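Polyketide biosynthesis 3-hydroxy-3-methylglutaryl-ACP synthase PksG (Bacillus subtilis, PDB 4YXT) catalyses the aldol condensation of acetyl-AcpK with a beta-ketothioester polyketide intermediate on PksL, a step in the biosynthesis of the antibiotic bacillaene. Local coordinates at residues E41-L46 with A168-V173; Y48-T53 with F412-R417; S81-D86 with A142-R147; K89-Y94 with L107-Q112. The protein carries 1 engineered substitution. All blocks are in the same frame, centred on the assembly; numbering follows the deposited sequence.

Contact 1 of 4, residues E41-L46 with A168-V173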
# COMPACT_ATOMS: atom_id res chain seq x y z
N GLU A 41 -10.11 -20.98 -19.35
CA GLU A 41 -11.24 -20.38 -18.71
C GLU A 41 -10.78 -19.09 -18.08
O GLU A 41 -9.63 -18.91 -17.78
CB GLU A 41 -11.80 -21.31 -17.63
CG GLU A 41 -12.15 -22.72 -18.12
CD GLU A 41 -12.25 -23.74 -16.99
OE1 GLU A 41 -11.46 -23.68 -16.03
OE2 GLU A 41 -13.12 -24.63 -17.06
N LYS A 42 -11.70 -18.16 -17.95
CA LYS A 42 -11.47 -17.00 -17.11
C LYS A 42 -12.63 -16.90 -16.13
O LYS A 42 -13.79 -17.12 -16.53
CB LYS A 42 -11.33 -15.73 -17.94
CG LYS A 42 -12.55 -15.34 -18.79
CD LYS A 42 -12.21 -14.04 -19.50
CE LYS A 42 -13.46 -13.30 -19.97
NZ LYS A 42 -13.09 -11.88 -20.28
N ALA A 43 -12.33 -16.64 -14.86
CA ALA A 43 -13.34 -16.22 -13.91
C ALA A 43 -13.94 -14.90 -14.34
O ALA A 43 -13.25 -14.06 -14.90
CB ALA A 43 -12.72 -16.06 -12.54
N VAL A 44 -15.23 -14.69 -14.07
CA VAL A 44 -15.90 -13.41 -14.36
C VAL A 44 -16.64 -12.93 -13.09
O VAL A 44 -17.58 -13.58 -12.60
CB VAL A 44 -16.86 -13.52 -15.57
CG1 VAL A 44 -17.43 -12.14 -15.95
CG2 VAL A 44 -16.17 -14.16 -16.77
N ALA A 45 -16.16 -11.81 -12.52
CA ALA A 45 -16.82 -11.21 -11.37
C ALA A 45 -18.23 -10.72 -11.75
O ALA A 45 -18.43 -10.05 -12.77
CB ALA A 45 -16.00 -10.03 -10.84
N LEU A 46 -19.20 -11.06 -10.90
CA LEU A 46 -20.57 -10.61 -11.04
C LEU A 46 -20.81 -9.30 -10.29
O LEU A 46 -20.04 -8.92 -9.39
CB LEU A 46 -21.49 -11.70 -10.50
CG LEU A 46 -21.24 -13.07 -11.13
CD1 LEU A 46 -21.39 -14.23 -10.15
CD2 LEU A 46 -22.19 -13.20 -12.29
N ALA A 168 -8.46 -11.90 -19.22
CA ALA A 168 -8.75 -10.81 -18.33
C ALA A 168 -9.61 -11.32 -17.19
O ALA A 168 -10.83 -11.25 -17.26
CB ALA A 168 -9.48 -9.70 -19.09
N GLY A 169 -8.98 -11.81 -16.12
CA GLY A 169 -9.73 -12.44 -15.05
C GLY A 169 -10.10 -11.69 -13.78
O GLY A 169 -10.05 -10.46 -13.69
N ALA A 170 -10.55 -12.48 -12.81
CA ALA A 170 -10.97 -12.01 -11.49
C ALA A 170 -10.63 -13.11 -10.49
O ALA A 170 -10.91 -14.28 -10.72
CB ALA A 170 -12.45 -11.76 -11.45
N GLY A 171 -10.07 -12.76 -9.35
CA GLY A 171 -9.58 -13.78 -8.46
C GLY A 171 -9.03 -13.14 -7.22
O GLY A 171 -8.88 -11.92 -7.19
N ALA A 172 -8.75 -13.98 -6.21
CA ALA A 172 -8.08 -13.55 -5.01
C ALA A 172 -7.39 -14.73 -4.44
O ALA A 172 -7.85 -15.87 -4.61
CB ALA A 172 -9.03 -12.92 -3.99
N VAL A 173 -6.24 -14.47 -3.85
CA VAL A 173 -5.49 -15.46 -3.11
C VAL A 173 -5.14 -14.90 -1.72
O VAL A 173 -4.63 -13.77 -1.60
CB VAL A 173 -4.16 -15.87 -3.80
CG1 VAL A 173 -3.45 -16.99 -3.02
CG2 VAL A 173 -4.35 -16.34 -5.21
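The flat groups that meet between 41-46 and 168-173 are peptide units, for neither segment holds an aromatic ring. The carbonyl of Ala170 receives the methyl of Ala43 at its oxygen, Ala43 CB lying 3.1 Å from Ala170 O, a tight fit, while Ala43 O rests against the backbone of Gly169, 3.9 Å from Gly169 CA. Beyond these the packing is methyl against methyl: Ala45 CB comes within 4.0 Å of Ala170 CB, and Phe54 of helix 51-64 touches both alanines. Lys42 starts from the crowded position between its backbone N and carbonyl carbon (chi1 61°) and then runs extended past Ala168, its CD 3.8 Å from Ala168 O. Its NZ is used elsewhere, bonded to Glu165 O and Tyr367 OH. The contact thus sets strand 41-43, an outer strand of a small three-stranded sheet, and the loop after it against the start of strand 170-178 of the central sheet and the loop leading into it. Gly169 O is bonded to Ser146 OG, outside both segments, and the contact between the segments themselves is van der Waals packing of small side chains and backbone.

Contact 2 of 4, residues Y48-T53 with F412-R417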
# COMPACT_ATOMS: atom_id res chain seq x y z
N TYR A 48 -22.58 -8.45 -7.91
CA TYR A 48 -22.65 -8.51 -6.46
C TYR A 48 -21.37 -9.14 -5.87
O TYR A 48 -21.38 -9.68 -4.78
CB TYR A 48 -23.92 -9.24 -6.00
CG TYR A 48 -24.26 -10.45 -6.79
CD1 TYR A 48 -25.25 -10.42 -7.78
CD2 TYR A 48 -23.58 -11.64 -6.58
CE1 TYR A 48 -25.56 -11.57 -8.51
CE2 TYR A 48 -23.88 -12.77 -7.29
CZ TYR A 48 -24.86 -12.74 -8.25
OH TYR A 48 -25.11 -13.92 -8.92
N GLU A 49 -20.29 -9.09 -6.62
CA GLU A 49 -19.00 -9.44 -6.07
C GLU A 49 -18.18 -8.19 -6.23
O GLU A 49 -18.49 -7.33 -7.06
CB GLU A 49 -18.39 -10.58 -6.81
CG GLU A 49 -19.19 -11.85 -6.70
CD GLU A 49 -18.60 -12.91 -7.56
OE1 GLU A 49 -18.66 -12.78 -8.81
OE2 GLU A 49 -18.02 -13.84 -6.98
N ASP A 50 -17.19 -8.07 -5.36
CA ASP A 50 -16.23 -7.01 -5.42
C ASP A 50 -14.93 -7.55 -4.84
O ASP A 50 -14.83 -8.72 -4.54
CB ASP A 50 -16.78 -5.77 -4.72
CG ASP A 50 -16.75 -5.87 -3.23
OD1 ASP A 50 -16.28 -6.88 -2.67
OD2 ASP A 50 -17.14 -4.85 -2.63
N PRO A 51 -13.89 -6.72 -4.76
CA PRO A 51 -12.66 -7.28 -4.13
C PRO A 51 -12.73 -7.71 -2.68
O PRO A 51 -11.87 -8.49 -2.23
CB PRO A 51 -11.66 -6.15 -4.29
CG PRO A 51 -12.15 -5.42 -5.50
CD PRO A 51 -13.63 -5.45 -5.45
N VAL A 52 -13.63 -7.13 -1.91
CA VAL A 52 -13.88 -7.61 -0.53
C VAL A 52 -14.47 -9.03 -0.55
O VAL A 52 -13.96 -9.95 0.09
CB VAL A 52 -14.85 -6.67 0.20
CG1 VAL A 52 -15.10 -7.21 1.60
CG2 VAL A 52 -14.28 -5.24 0.21
N THR A 53 -15.51 -9.22 -1.35
CA THR A 53 -16.13 -10.52 -1.42
C THR A 53 -15.11 -11.52 -1.87
O THR A 53 -15.02 -12.61 -1.30
CB THR A 53 -17.37 -10.55 -2.34
OG1 THR A 53 -16.99 -10.36 -3.71
CG2 THR A 53 -18.38 -9.46 -1.92
N PHE A 412 -22.26 5.58 0.41
CA PHE A 412 -20.95 4.96 0.13
C PHE A 412 -20.57 3.80 1.05
O PHE A 412 -19.60 3.14 0.78
CB PHE A 412 -19.80 5.97 0.08
CG PHE A 412 -20.04 7.15 -0.85
CD1 PHE A 412 -19.88 7.01 -2.21
CD2 PHE A 412 -20.37 8.41 -0.33
CE1 PHE A 412 -20.05 8.08 -3.06
CE2 PHE A 412 -20.51 9.51 -1.17
CZ PHE A 412 -20.35 9.34 -2.54
N HIS A 413 -21.36 3.50 2.07
CA HIS A 413 -21.04 2.36 2.92
C HIS A 413 -21.50 1.04 2.27
O HIS A 413 -22.67 0.84 1.98
CB HIS A 413 -21.63 2.58 4.31
CG HIS A 413 -21.28 1.51 5.28
ND1 HIS A 413 -20.02 0.98 5.41
CD2 HIS A 413 -22.06 0.86 6.18
CE1 HIS A 413 -20.03 0.03 6.33
NE2 HIS A 413 -21.26 -0.07 6.80
N ARG A 414 -20.56 0.12 2.04
CA ARG A 414 -20.88 -1.18 1.48
C ARG A 414 -21.33 -2.21 2.50
O ARG A 414 -20.66 -2.46 3.49
CB ARG A 414 -19.68 -1.77 0.74
CG ARG A 414 -19.13 -0.85 -0.28
CD ARG A 414 -18.22 -1.52 -1.24
NE ARG A 414 -17.96 -0.64 -2.34
CZ ARG A 414 -17.70 -1.05 -3.57
NH1 ARG A 414 -17.71 -2.33 -3.86
NH2 ARG A 414 -17.48 -0.16 -4.52
N LYS A 415 -22.45 -2.87 2.21
CA LYS A 415 -22.93 -3.87 3.13
C LYS A 415 -23.01 -5.22 2.48
O LYS A 415 -23.52 -5.35 1.38
CB LYS A 415 -24.24 -3.41 3.73
CG LYS A 415 -24.07 -2.07 4.48
CD LYS A 415 -25.39 -1.37 4.72
CE LYS A 415 -26.35 -2.28 5.48
NZ LYS A 415 -27.71 -2.08 4.92
N TYR A 416 -22.44 -6.22 3.15
CA TYR A 416 -22.31 -7.55 2.62
C TYR A 416 -23.21 -8.52 3.39
O TYR A 416 -23.72 -8.21 4.42
CB TYR A 416 -20.84 -8.01 2.61
CG TYR A 416 -19.94 -7.05 1.85
CD1 TYR A 416 -19.59 -7.29 0.55
CD2 TYR A 416 -19.46 -5.87 2.46
CE1 TYR A 416 -18.78 -6.39 -0.15
CE2 TYR A 416 -18.65 -4.98 1.78
CZ TYR A 416 -18.31 -5.24 0.48
OH TYR A 416 -17.53 -4.36 -0.19
N ARG A 417 -23.39 -9.70 2.83
CA ARG A 417 -24.29 -10.70 3.40
C ARG A 417 -23.74 -12.09 3.09
O ARG A 417 -23.19 -12.32 2.00
CB ARG A 417 -25.66 -10.53 2.76
CG ARG A 417 -26.75 -11.44 3.30
CD ARG A 417 -27.94 -11.39 2.35
NE ARG A 417 -29.06 -12.20 2.83
CZ ARG A 417 -30.32 -12.09 2.40
NH1 ARG A 417 -30.62 -11.20 1.46
NH2 ARG A 417 -31.27 -12.86 2.91
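Asp50 is the N-cap of helix 51-64 and forms a capping box with Thr53, yet the same side chain also reaches a strand near the C-terminus, 413-419. Its CG stands in the crowded position between the backbone N and the carbonyl carbon (chi1 76°). Asp50 CB lies 3.7 Å from Arg414 NH1. Beyond CG the two oxygens divide their work. Asp50 OD1 turns back to the helix and accepts from Thr53 N at 2.8 Å, met nearly along the C-O axis, and Thr53 OG1 in turn accepts from Asp50 N, which completes the capping box. Asp50 OD2 points across to the strand and is gripped from both sides. On its syn lone pair it takes the hydroxyl of Tyr416 in a short bond, OH to OD2 2.5 Å; on its anti lone pair it takes Arg414 NH1 at 2.9 Å, a salt bridge with a rather bent hydrogen bond (135°). The carboxylate and guanidinium meet tip to tip, their planes 28° apart. Arginine and helix N-terminus together would favour the ionised carboxylate. Strand 413-419 belongs to a three-stranded antiparallel sheet, and Tyr98 packs edge-to-face with Tyr416. The first turn of helix 51-64 also packs on the Tyr416 ring: Val52 CG1 makes a CH-pi contact over one face, and at the ring edge Thr53 CG2 sits 3.5 Å from Tyr416 CD1.

Contact 3 of 4, residues S81-D86 with A142-R147. Engineered in segment 81-86: Ala82 (natural residue Glu).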
# COMPACT_ATOMS: atom_id res chain seq x y z
N SER A 81 -3.97 -4.82 -4.01
CA SER A 81 -4.91 -4.72 -5.13
C SER A 81 -4.57 -3.58 -6.06
O SER A 81 -3.83 -2.67 -5.69
CB SER A 81 -6.37 -4.59 -4.62
OG SER A 81 -7.29 -4.46 -5.76
N ALA A 82 -5.18 -3.60 -7.26
CA ALA A 82 -5.21 -2.48 -8.17
C ALA A 82 -6.67 -2.19 -8.48
O ALA A 82 -7.02 -1.51 -9.46
CB ALA A 82 -4.40 -2.83 -9.42
N SER A 83 -7.55 -2.72 -7.64
CA SER A 83 -8.98 -2.67 -7.85
C SER A 83 -9.61 -1.98 -6.64
O SER A 83 -10.59 -2.43 -6.07
CB SER A 83 -9.53 -4.07 -8.03
OG SER A 83 -8.84 -4.81 -9.05
N GLY A 84 -8.99 -0.90 -6.20
CA GLY A 84 -9.41 -0.25 -4.99
C GLY A 84 -10.83 0.27 -5.03
O GLY A 84 -11.40 0.59 -6.09
N ILE A 85 -11.37 0.43 -3.83
CA ILE A 85 -12.77 0.81 -3.63
C ILE A 85 -12.87 2.29 -3.26
O ILE A 85 -13.93 2.86 -3.24
CB ILE A 85 -13.31 -0.13 -2.51
CG1 ILE A 85 -14.49 -0.90 -3.04
CG2 ILE A 85 -13.43 0.54 -1.14
CD1 ILE A 85 -14.07 -1.71 -4.27
N ASP A 86 -11.74 2.88 -2.88
CA ASP A 86 -11.72 4.18 -2.28
C ASP A 86 -10.35 4.74 -2.45
O ASP A 86 -9.39 3.99 -2.39
CB ASP A 86 -12.03 4.06 -0.80
CG ASP A 86 -12.52 5.33 -0.21
OD1 ASP A 86 -13.71 5.65 -0.48
OD2 ASP A 86 -11.74 6.04 0.53
N ALA A 142 -4.25 -10.91 -1.80
CA ALA A 142 -4.24 -10.25 -3.07
C ALA A 142 -5.60 -10.50 -3.79
O ALA A 142 -5.95 -11.63 -4.01
CB ALA A 142 -3.07 -10.74 -3.89
N SER A 143 -6.34 -9.43 -4.12
CA SER A 143 -7.70 -9.44 -4.71
C SER A 143 -7.78 -8.43 -5.87
O SER A 143 -7.62 -7.23 -5.68
CB SER A 143 -8.72 -9.06 -3.60
OG SER A 143 -10.09 -9.43 -3.89
N ASP A 144 -8.01 -8.91 -7.09
CA ASP A 144 -8.16 -8.06 -8.27
C ASP A 144 -9.25 -8.60 -9.20
O ASP A 144 -9.44 -9.82 -9.30
CB ASP A 144 -6.86 -7.94 -9.08
CG ASP A 144 -5.93 -6.83 -8.58
OD1 ASP A 144 -6.39 -5.67 -8.36
OD2 ASP A 144 -4.72 -7.14 -8.37
N ILE A 145 -9.92 -7.64 -9.85
CA ILE A 145 -11.01 -7.84 -10.78
C ILE A 145 -10.68 -7.04 -12.03
O ILE A 145 -10.49 -5.84 -11.95
CB ILE A 145 -12.33 -7.27 -10.24
CG1 ILE A 145 -12.95 -8.15 -9.13
CG2 ILE A 145 -13.37 -7.22 -11.36
CD1 ILE A 145 -12.13 -8.39 -7.90
N SER A 146 -10.61 -7.70 -13.19
CA SER A 146 -10.55 -6.98 -14.47
C SER A 146 -11.82 -6.18 -14.76
O SER A 146 -12.89 -6.51 -14.29
CB SER A 146 -10.33 -7.95 -15.61
OG SER A 146 -9.17 -8.67 -15.34
N ARG A 147 -11.68 -5.19 -15.63
CA ARG A 147 -12.71 -4.18 -15.88
C ARG A 147 -13.16 -4.08 -17.35
O ARG A 147 -12.35 -3.97 -18.28
CB ARG A 147 -12.22 -2.82 -15.36
CG ARG A 147 -11.04 -2.17 -16.07
CD ARG A 147 -9.80 -3.04 -16.18
NE ARG A 147 -9.89 -3.98 -17.30
CZ ARG A 147 -9.01 -4.95 -17.56
NH1 ARG A 147 -7.95 -5.11 -16.78
NH2 ARG A 147 -9.19 -5.76 -18.61
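A single carboxylate oxygen, Asp144 OD1, accepts from two consecutive residues of the facing loop and has a further hydroxyl, Ser81 OG, within reach. Ala82 N meets it on the syn lone pair in a short, nearly straight bond of 2.6 Å (165°), and Ser83 OG donates to it on the anti lone pair at 2.7 Å. Ser81 OG stands 3.0 Å from Asp144 OD1 and 2.8 Å from Ser143 O, with one proton to share between the two. That hydroxyl also accepts: Ser83 N binds Ser81 OG at 2.6 Å, an ST turn that curls the loop round the carboxylate. Ser81 OG is anti to its own backbone N, whereas Ser83 OG lies anti to its carbonyl carbon (chi1 -53°), so that it accepts from Ile145 N at 3.1 Å while donating to the aspartate. In the thiolase-like fold of the HMG-CoA synthases the loop follows strand 74-80, whose parallel neighbour in the central sheet is strand 137-145. Ala82 is an engineered residue at the position of a glutamate that is probably the proton donor/acceptor; Asp144 thus holds the backbone of what is probably an active-site loop. The side chain of Asp144 is about 7 Å from that of Cys114, the probable acyl-thioester nucleophile. The donors on OD1, with Gly299 N on OD2, would favour an ionised carboxylate.

Contact 4 of 4, residues K89-Y94 with L107-Q112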
# COMPACT_ATOMS: atom_id res chain seq x y z
N LYS A 89 -9.94 4.82 2.10
CA LYS A 89 -10.41 3.65 2.81
C LYS A 89 -9.98 2.34 2.11
O LYS A 89 -10.39 2.03 0.98
CB LYS A 89 -11.92 3.71 2.95
CG LYS A 89 -12.51 2.75 3.97
CD LYS A 89 -14.03 2.88 3.90
CE LYS A 89 -14.76 1.86 4.75
NZ LYS A 89 -14.51 2.08 6.20
N SER A 90 -9.16 1.56 2.79
CA SER A 90 -8.72 0.33 2.20
C SER A 90 -9.70 -0.85 2.29
O SER A 90 -10.53 -0.98 3.19
CB SER A 90 -7.37 -0.13 2.82
OG SER A 90 -7.60 -0.67 4.07
N LEU A 91 -9.54 -1.75 1.34
CA LEU A 91 -10.28 -2.98 1.35
C LEU A 91 -10.13 -3.71 2.67
O LEU A 91 -11.05 -4.49 3.05
CB LEU A 91 -9.78 -3.88 0.21
CG LEU A 91 -10.05 -3.36 -1.18
CD1 LEU A 91 -9.30 -4.14 -2.28
CD2 LEU A 91 -11.58 -3.43 -1.38
N SER A 92 -8.96 -3.57 3.31
CA SER A 92 -8.67 -4.31 4.53
C SER A 92 -9.62 -4.02 5.72
O SER A 92 -9.73 -4.84 6.64
CB SER A 92 -7.22 -4.09 4.99
OG SER A 92 -6.29 -4.62 4.05
N THR A 93 -10.26 -2.85 5.72
CA THR A 93 -11.24 -2.51 6.74
C THR A 93 -12.48 -3.47 6.70
O THR A 93 -12.87 -4.08 7.72
CB THR A 93 -11.66 -1.04 6.62
OG1 THR A 93 -12.33 -0.81 5.37
CG2 THR A 93 -10.43 -0.06 6.75
N TYR A 94 -13.08 -3.61 5.52
CA TYR A 94 -14.19 -4.55 5.30
C TYR A 94 -13.78 -6.01 5.46
O TYR A 94 -14.51 -6.78 6.08
CB TYR A 94 -14.73 -4.36 3.88
CG TYR A 94 -15.51 -3.08 3.67
CD1 TYR A 94 -16.66 -2.84 4.42
CD2 TYR A 94 -15.09 -2.10 2.79
CE1 TYR A 94 -17.38 -1.71 4.26
CE2 TYR A 94 -15.82 -0.95 2.60
CZ TYR A 94 -16.98 -0.76 3.34
OH TYR A 94 -17.78 0.37 3.20
N LEU A 107 -4.10 -2.76 9.65
CA LEU A 107 -4.89 -2.92 8.42
C LEU A 107 -4.46 -1.84 7.39
O LEU A 107 -4.50 -0.63 7.73
CB LEU A 107 -6.33 -2.56 8.72
CG LEU A 107 -7.00 -3.35 9.81
CD1 LEU A 107 -8.33 -2.74 10.26
CD2 LEU A 107 -7.16 -4.74 9.26
N PHE A 108 -4.08 -2.25 6.19
CA PHE A 108 -3.83 -1.33 5.08
C PHE A 108 -3.75 -2.05 3.73
O PHE A 108 -3.82 -3.28 3.66
CB PHE A 108 -2.56 -0.46 5.28
CG PHE A 108 -1.30 -1.26 5.54
CD1 PHE A 108 -0.98 -1.66 6.80
CD2 PHE A 108 -0.49 -1.65 4.49
CE1 PHE A 108 0.17 -2.34 7.07
CE2 PHE A 108 0.68 -2.35 4.72
CZ PHE A 108 1.01 -2.69 6.02
N GLU A 109 -3.65 -1.26 2.67
CA GLU A 109 -3.68 -1.72 1.36
C GLU A 109 -2.36 -1.33 0.74
O GLU A 109 -1.80 -0.25 1.05
CB GLU A 109 -4.82 -0.94 0.61
CG GLU A 109 -5.30 -1.57 -0.67
CD GLU A 109 -6.58 -0.90 -1.28
OE1 GLU A 109 -7.71 -0.83 -0.65
OE2 GLU A 109 -6.44 -0.52 -2.46
N VAL A 110 -1.91 -2.17 -0.20
CA VAL A 110 -0.69 -1.97 -0.94
C VAL A 110 -0.96 -2.07 -2.44
O VAL A 110 -1.72 -2.95 -2.88
CB VAL A 110 0.39 -3.02 -0.57
CG1 VAL A 110 1.47 -3.00 -1.61
CG2 VAL A 110 1.00 -2.63 0.75
N LYS A 111 -0.28 -1.19 -3.18
CA LYS A 111 -0.54 -0.92 -4.61
C LYS A 111 0.81 -0.90 -5.32
O LYS A 111 1.74 -0.20 -4.91
CB LYS A 111 -1.23 0.44 -4.79
CG LYS A 111 -1.68 0.74 -6.23
CD LYS A 111 -1.75 2.25 -6.58
CE LYS A 111 -2.94 2.90 -5.89
NZ LYS A 111 -2.98 4.40 -5.96
N GLN A 112 0.92 -1.72 -6.35
CA GLN A 112 1.98 -1.57 -7.35
C GLN A 112 1.72 -2.55 -8.48
O GLN A 112 2.53 -3.38 -8.80
CB GLN A 112 3.39 -1.75 -6.74
CG GLN A 112 4.56 -1.56 -7.71
CD GLN A 112 4.25 -0.71 -8.93
OE1 GLN A 112 4.40 -1.16 -10.06
NE2 GLN A 112 3.86 0.51 -8.71
O HOH W 1 -9.92 0.59 -1.62
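Glu109, Ser92 and Leu107 carry most of the junction between the start of helix 91-99 and strand 106-111. Glu109 leaves the strand with CG anti to its backbone N (chi1 -162°). Its CB packs on Ser90 CB at 3.5 Å; the extended chain beyond carries the carboxylate to the first turn of the helix. Ser90 is the N-cap residue of helix 91-99, with its OG bonded to Gln112 of the second subunit. Glu109 OE1 accepts from Leu91 N at 2.9 Å through the anti lone pair, a nearly straight bond (167°), with Leu91 CG just 3.5 Å from the same oxygen. A water donates to Glu109 OE1 at 2.8 Å and to Lys89 O as well, bridging the loop to the strand. Across the interface Glu109 OE2 pairs with the ammonium of Lys111 of the second subunit; that charge and the helix N-terminus would both favour ionised Glu109. Ser92 reaches the backbone instead: its OG donates to Phe108 O at 2.8 Å from well above the carbonyl plane, and is also bonded to Thr79 OG1. Leu107 closes the far end, its CB 4.1 Å from Ser92 CB and its CD2 3.7 Å from Ser92 O. Helix and strand belong to a beta-alpha-beta unit with strand 74-80, and residues 109-111 pair antiparallel with a strand of the second subunit, carrying the sheet across the dimer interface as is typical of the thiolase fold.

Overall arrangement
Contact 3 lies between the others, its centre 10 Å from that of contact 4, 11 Å from contact 1 and 12 Å from contact 2. It holds Ala82, the engineered residue at a probable active-site position, and the side chain of Glu109 in contact 4 is about 8 Å from that of Ala82. Contacts 1, 3 and 4 all reach the central sheet: Val173 N meets Ala142 O at 2.9 Å and Ser81 N meets Val110 O at 3.1 Å. Contact 2, away from the active site, touches contact 3 through Pro51 O and Ser143 OG, 2.6 Å apart, and contact 4 through Tyr94 OH, 3.0 Å from Arg414 N. Contacts 2, 3 and 4 reach the second subunit.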